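Local coordinates for short chain dehydrogenase/reductase (Acinetobacter baumannii, PDB 4IUY), which probably catalyses NAD(P)(H)-dependent oxidation or reduction, as a member of the short-chain dehydrogenase/reductase family with a Rossmann fold, at residues Asp85-Ser97 and Asp134-Val147. Residues are numbered along the deposited sequence; the frame is centred on the assembly and turned at random.
Sequences DVNDRSAVKDMLS and DTNLKAPWQCAQEV
Arg89 reaches across to helix 134-147 and lodges its guanidinium among Trp141, Gln142, Gln145 and Glu146. Gln145 OE1 accepts two bent hydrogen bonds (138° each), gripped end-on by NH1 and NH2 of Arg89, both 2.9 Å away. A straighter bond (157°) forms the salt bridge from Arg89 NH1 to Glu146 OE2 at 2.8 Å, in the guanidinium plane and on the carboxylate's anti lone pair. Arginine suits this place because its flat end serves several acceptors at once, turned by a bend at chi3. Gln142 CG packs over one guanidinium face, while the indole of Trp141 stands almost perpendicular, its CZ3 3.4 Å from Arg89 NH2. Glu146 folds over at chi2, bringing OE1 toward the Lys93 chain, whose NZ is 4.1 Å from Glu146 OE1, beyond a salt bridge; its CB packs on Leu96 CD1 and Val92 CG1.

The helix segments run 9.7 Å apart between axes, at 32°, with Val92, Leu96, Cys143 and Val147 filling the space between. Helices 89-101 and 126-153 are successive right-handed beta-alpha-beta crossovers on one face of the Rossmann sheet, from strand 79-83 to 108-111 and from 108-111 to 159-163.

In the turn leading into helix 89-97, Val86 lies against Ala139, whose CB is 3.3 Å from Val86 O; a methyl leaves room for this approach. Asp85 OD1 accepts from Asn87 N in an Asx turn, and Asp88 OD1 N-caps the helix through Ala91 N, also accepting from Ser90 OG. Beyond the two helices, Asp126 of the second subunit pairs with Arg89 NH2 and accepts from Gln142 NE2, while Gln145 NE2 donates to Tyr124 O and Phe121 O of that subunit.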
loop_
_atom_site.group_PDB
_atom_site.type_symbol
_atom_site.label_atom_id
_atom_site.label_comp_id
_atom_site.label_asym_id
_atom_site.label_seq_id
_atom_site.Cartn_x
_atom_site.Cartn_y
_atom_site.Cartn_z
ATOM N N ASP D 85 9.084 -18.151 28.013
ATOM C CA ASP D 85 9.062 -16.789 27.501
ATOM C C ASP D 85 9.218 -16.858 25.983
ATOM O O ASP D 85 10.143 -17.502 25.489
ATOM C CB ASP D 85 10.178 -15.942 28.099
ATOM C CG ASP D 85 10.212 -14.533 27.508
ATOM O OD1 ASP D 85 9.248 -14.153 26.808
ATOM O OD2 ASP D 85 11.208 -13.807 27.716
ATOM N N VAL D 86 8.315 -16.215 25.243
ATOM C CA VAL D 86 8.369 -16.262 23.778
ATOM C C VAL D 86 9.679 -15.681 23.219
ATOM O O VAL D 86 10.039 -15.962 22.078
ATOM C CB VAL D 86 7.139 -15.573 23.103
ATOM C CG1 VAL D 86 6.258 -16.600 22.411
ATOM C CG2 VAL D 86 6.339 -14.763 24.110
ATOM N N ASN D 87 10.393 -14.902 24.034
ATOM C CA ASN D 87 11.698 -14.342 23.657
ATOM C C ASN D 87 12.901 -15.241 23.906
ATOM O O ASN D 87 14.026 -14.902 23.523
ATOM C CB ASN D 87 11.911 -13.008 24.356
ATOM C CG ASN D 87 11.153 -11.888 23.676
ATOM O OD1 ASN D 87 11.569 -11.408 22.615
ATOM N ND2 ASN D 87 10.012 -11.492 24.257
ATOM N N ASP D 88 12.646 -16.376 24.562
ATOM C CA ASP D 88 13.653 -17.384 24.889
ATOM C C ASP D 88 13.725 -18.428 23.768
ATOM O O ASP D 88 12.930 -19.374 23.722
ATOM C CB ASP D 88 13.260 -18.034 26.227
ATOM C CG ASP D 88 14.323 -18.950 26.795
ATOM O OD1 ASP D 88 15.194 -19.425 26.042
ATOM O OD2 ASP D 88 14.284 -19.194 28.023
ATOM N N ARG D 89 14.694 -18.258 22.875
ATOM C CA ARG D 89 14.840 -19.152 21.728
ATOM C C ARG D 89 15.121 -20.612 22.133
ATOM O O ARG D 89 14.616 -21.546 21.500
ATOM C CB ARG D 89 15.932 -18.668 20.786
ATOM C CG ARG D 89 16.139 -19.605 19.620
ATOM C CD ARG D 89 17.379 -19.268 18.809
ATOM N NE ARG D 89 17.279 -17.968 18.149
ATOM C CZ ARG D 89 16.703 -17.766 16.970
ATOM N NH1 ARG D 89 16.110 -18.766 16.330
ATOM N NH2 ARG D 89 16.689 -16.551 16.445
ATOM N N SER D 90 15.972 -20.803 23.134
ATOM C CA SER D 90 16.314 -22.154 23.570
ATOM C C SER D 90 15.114 -22.871 24.197
ATOM O O SER D 90 14.958 -24.083 24.037
ATOM C CB SER D 90 17.526 -22.152 24.511
ATOM O OG SER D 90 17.239 -21.450 25.703
ATOM N N ALA D 91 14.254 -22.117 24.880
ATOM C CA ALA D 91 13.037 -22.691 25.446
ATOM C C ALA D 91 12.099 -23.173 24.329
ATOM O O ALA D 91 11.496 -24.242 24.414
ATOM C CB ALA D 91 12.349 -21.697 26.348
ATOM N N VAL D 92 11.982 -22.385 23.275
ATOM C CA VAL D 92 11.172 -22.781 22.135
ATOM C C VAL D 92 11.752 -24.029 21.463
ATOM O O VAL D 92 11.037 -24.974 21.140
ATOM C CB VAL D 92 11.071 -21.625 21.125
ATOM C CG1 VAL D 92 10.331 -22.066 19.868
ATOM C CG2 VAL D 92 10.378 -20.428 21.781
ATOM N N LYS D 93 13.062 -24.014 21.264
ATOM C CA LYS D 93 13.797 -25.117 20.668
ATOM C C LYS D 93 13.626 -26.400 21.485
ATOM O O LYS D 93 13.392 -27.471 20.921
ATOM C CB LYS D 93 15.273 -24.739 20.554
ATOM C CG LYS D 93 16.079 -25.631 19.639
ATOM C CD LYS D 93 17.405 -24.953 19.291
ATOM C CE LYS D 93 18.408 -25.963 18.805
ATOM N NZ LYS D 93 17.847 -26.726 17.649
ATOM N N ASP D 94 13.724 -26.275 22.809
ATOM C CA ASP D 94 13.526 -27.400 23.719
ATOM C C ASP D 94 12.102 -27.950 23.642
ATOM O O ASP D 94 11.902 -29.166 23.640
ATOM C CB ASP D 94 13.859 -27.009 25.163
ATOM C CG ASP D 94 15.337 -26.714 25.364
ATOM O OD1 ASP D 94 16.162 -27.282 24.614
ATOM O OD2 ASP D 94 15.674 -25.903 26.261
HETATM N N MSE D 95 11.115 -27.059 23.567
HETATM C CA MSE D 95 9.744 -27.512 23.381
HETATM C C MSE D 95 9.595 -28.337 22.109
HETATM O O MSE D 95 9.017 -29.428 22.134
HETATM C CB MSE D 95 8.766 -26.340 23.337
HETATM C CG MSE D 95 7.464 -26.691 22.634
HETATM SE SE MSE D 95 6.209 -25.220 22.665
HETATM C CE MSE D 95 7.144 -23.996 21.457
ATOM N N LEU D 96 10.113 -27.820 20.994
ATOM C CA LEU D 96 10.005 -28.553 19.739
ATOM C C LEU D 96 10.700 -29.918 19.808
ATOM O O LEU D 96 10.131 -30.918 19.349
ATOM C CB LEU D 96 10.477 -27.707 18.556
ATOM C CG LEU D 96 9.544 -26.504 18.335
ATOM C CD1 LEU D 96 10.100 -25.491 17.319
ATOM C CD2 LEU D 96 8.127 -26.960 17.935
ATOM N N SER D 97 11.889 -29.977 20.417
ATOM C CA SER D 97 12.562 -31.262 20.610
ATOM C C SER D 97 11.667 -32.234 21.386
ATOM O O SER D 97 11.516 -33.399 21.011
ATOM C CB SER D 97 13.868 -31.106 21.411
ATOM O OG SER D 97 14.885 -30.441 20.694
ATOM N N ASP D 134 10.428 -6.661 20.867
ATOM C CA ASP D 134 10.923 -8.045 20.973
ATOM C C ASP D 134 9.805 -9.056 21.030
ATOM O O ASP D 134 9.882 -10.096 20.379
ATOM C CB ASP D 134 11.846 -8.246 22.176
ATOM C CG ASP D 134 13.144 -7.502 22.025
ATOM O OD1 ASP D 134 13.361 -6.925 20.936
ATOM O OD2 ASP D 134 13.937 -7.498 22.981
ATOM N N THR D 135 8.770 -8.743 21.802
ATOM C CA THR D 135 7.592 -9.585 21.901
ATOM C C THR D 135 6.768 -9.605 20.601
ATOM O O THR D 135 6.325 -10.666 20.165
ATOM C CB THR D 135 6.672 -9.128 23.045
ATOM O OG1 THR D 135 7.319 -9.360 24.303
ATOM C CG2 THR D 135 5.336 -9.892 23.007
ATOM N N ASN D 136 6.577 -8.442 19.978
ATOM C CA ASN D 136 5.687 -8.363 18.817
ATOM C C ASN D 136 6.315 -8.752 17.501
ATOM O O ASN D 136 5.605 -9.180 16.581
ATOM C CB ASN D 136 5.063 -6.966 18.679
ATOM C CG ASN D 136 4.094 -6.631 19.804
ATOM O OD1 ASN D 136 3.532 -7.510 20.426
ATOM N ND2 ASN D 136 3.901 -5.351 20.065
ATOM N N LEU D 137 7.638 -8.637 17.413
ATOM C CA LEU D 137 8.330 -8.823 16.132
ATOM C C LEU D 137 9.485 -9.834 16.236
ATOM O O LEU D 137 9.564 -10.791 15.465
ATOM C CB LEU D 137 8.840 -7.493 15.592
ATOM C CG LEU D 137 9.710 -7.517 14.332
ATOM C CD1 LEU D 137 8.985 -8.155 13.120
ATOM C CD2 LEU D 137 10.180 -6.117 13.992
ATOM N N LYS D 138 10.376 -9.640 17.198
ATOM C CA LYS D 138 11.510 -10.560 17.297
ATOM C C LYS D 138 11.106 -11.985 17.670
ATOM O O LYS D 138 11.615 -12.937 17.092
ATOM C CB LYS D 138 12.558 -10.056 18.264
ATOM C CG LYS D 138 13.826 -10.886 18.256
ATOM C CD LYS D 138 14.837 -10.270 19.190
ATOM C CE LYS D 138 16.063 -11.171 19.346
ATOM N NZ LYS D 138 16.976 -10.657 20.423
ATOM N N ALA D 139 10.219 -12.136 18.646
ATOM C CA ALA D 139 9.795 -13.472 19.059
ATOM C C ALA D 139 9.101 -14.295 17.969
ATOM O O ALA D 139 9.466 -15.454 17.760
ATOM C CB ALA D 139 8.973 -13.428 20.339
ATOM N N PRO D 140 8.098 -13.710 17.274
ATOM C CA PRO D 140 7.459 -14.465 16.190
ATOM C C PRO D 140 8.473 -14.906 15.142
ATOM O O PRO D 140 8.327 -16.002 14.584
ATOM C CB PRO D 140 6.473 -13.452 15.591
ATOM C CG PRO D 140 6.230 -12.477 16.670
ATOM C CD PRO D 140 7.459 -12.389 17.472
ATOM N N TRP D 141 9.469 -14.063 14.875
ATOM C CA TRP D 141 10.549 -14.414 13.962
ATOM C C TRP D 141 11.369 -15.610 14.485
ATOM O O TRP D 141 11.609 -16.572 13.756
ATOM C CB TRP D 141 11.441 -13.197 13.677
ATOM C CG TRP D 141 12.771 -13.533 13.032
ATOM C CD1 TRP D 141 12.995 -13.850 11.724
ATOM C CD2 TRP D 141 14.051 -13.567 13.679
ATOM N NE1 TRP D 141 14.336 -14.089 11.519
ATOM C CE2 TRP D 141 15.005 -13.915 12.700
ATOM C CE3 TRP D 141 14.482 -13.329 14.986
ATOM C CZ2 TRP D 141 16.375 -14.046 12.992
ATOM C CZ3 TRP D 141 15.837 -13.463 15.281
ATOM C CH2 TRP D 141 16.771 -13.819 14.283
ATOM N N GLN D 142 11.784 -15.547 15.746
ATOM C CA GLN D 142 12.488 -16.668 16.391
ATOM C C GLN D 142 11.679 -17.963 16.316
ATOM O O GLN D 142 12.201 -19.020 15.902
ATOM C CB GLN D 142 12.785 -16.355 17.862
ATOM C CG GLN D 142 13.767 -15.208 18.110
ATOM C CD GLN D 142 13.788 -14.745 19.579
ATOM O OE1 GLN D 142 12.749 -14.364 20.141
ATOM N NE2 GLN D 142 14.970 -14.747 20.185
ATOM N N CYS D 143 10.407 -17.879 16.701
ATOM C CA CYS D 143 9.542 -19.060 16.698
ATOM C C CYS D 143 9.402 -19.627 15.301
ATOM O O CYS D 143 9.438 -20.842 15.114
ATOM C CB CYS D 143 8.155 -18.753 17.267
ATOM S SG CYS D 143 8.195 -18.374 18.999
ATOM N N ALA D 144 9.220 -18.742 14.330
ATOM C CA ALA D 144 9.098 -19.170 12.944
ATOM C C ALA D 144 10.361 -19.914 12.532
ATOM O O ALA D 144 10.293 -21.012 11.987
ATOM C CB ALA D 144 8.849 -17.953 11.998
ATOM N N GLN D 145 11.513 -19.319 12.807
ATOM C CA GLN D 145 12.767 -19.977 12.473
ATOM C C GLN D 145 12.816 -21.377 13.076
ATOM O O GLN D 145 13.097 -22.347 12.373
ATOM C CB GLN D 145 13.980 -19.177 12.957
ATOM C CG GLN D 145 14.416 -18.038 12.059
ATOM C CD GLN D 145 15.729 -17.468 12.537
ATOM O OE1 GLN D 145 16.000 -17.434 13.740
ATOM N NE2 GLN D 145 16.571 -17.055 11.606
ATOM N N GLU D 146 12.522 -21.480 14.372
ATOM C CA GLU D 146 12.636 -22.773 15.037
ATOM C C GLU D 146 11.604 -23.769 14.524
ATOM O O GLU D 146 11.948 -24.903 14.251
ATOM C CB GLU D 146 12.568 -22.637 16.568
ATOM C CG GLU D 146 13.687 -21.804 17.177
ATOM C CD GLU D 146 15.084 -22.369 16.895
ATOM O OE1 GLU D 146 15.249 -23.613 16.800
ATOM O OE2 GLU D 146 16.026 -21.556 16.770
ATOM N N VAL D 147 10.359 -23.338 14.358
ATOM C CA VAL D 147 9.304 -24.216 13.849
ATOM C C VAL D 147 9.584 -24.690 12.432
ATOM O O VAL D 147 9.299 -25.828 12.071
ATOM C CB VAL D 147 7.904 -23.556 13.944
ATOM C CG1 VAL D 147 6.858 -24.343 13.153
ATOM C CG2 VAL D 147 7.487 -23.447 15.399
#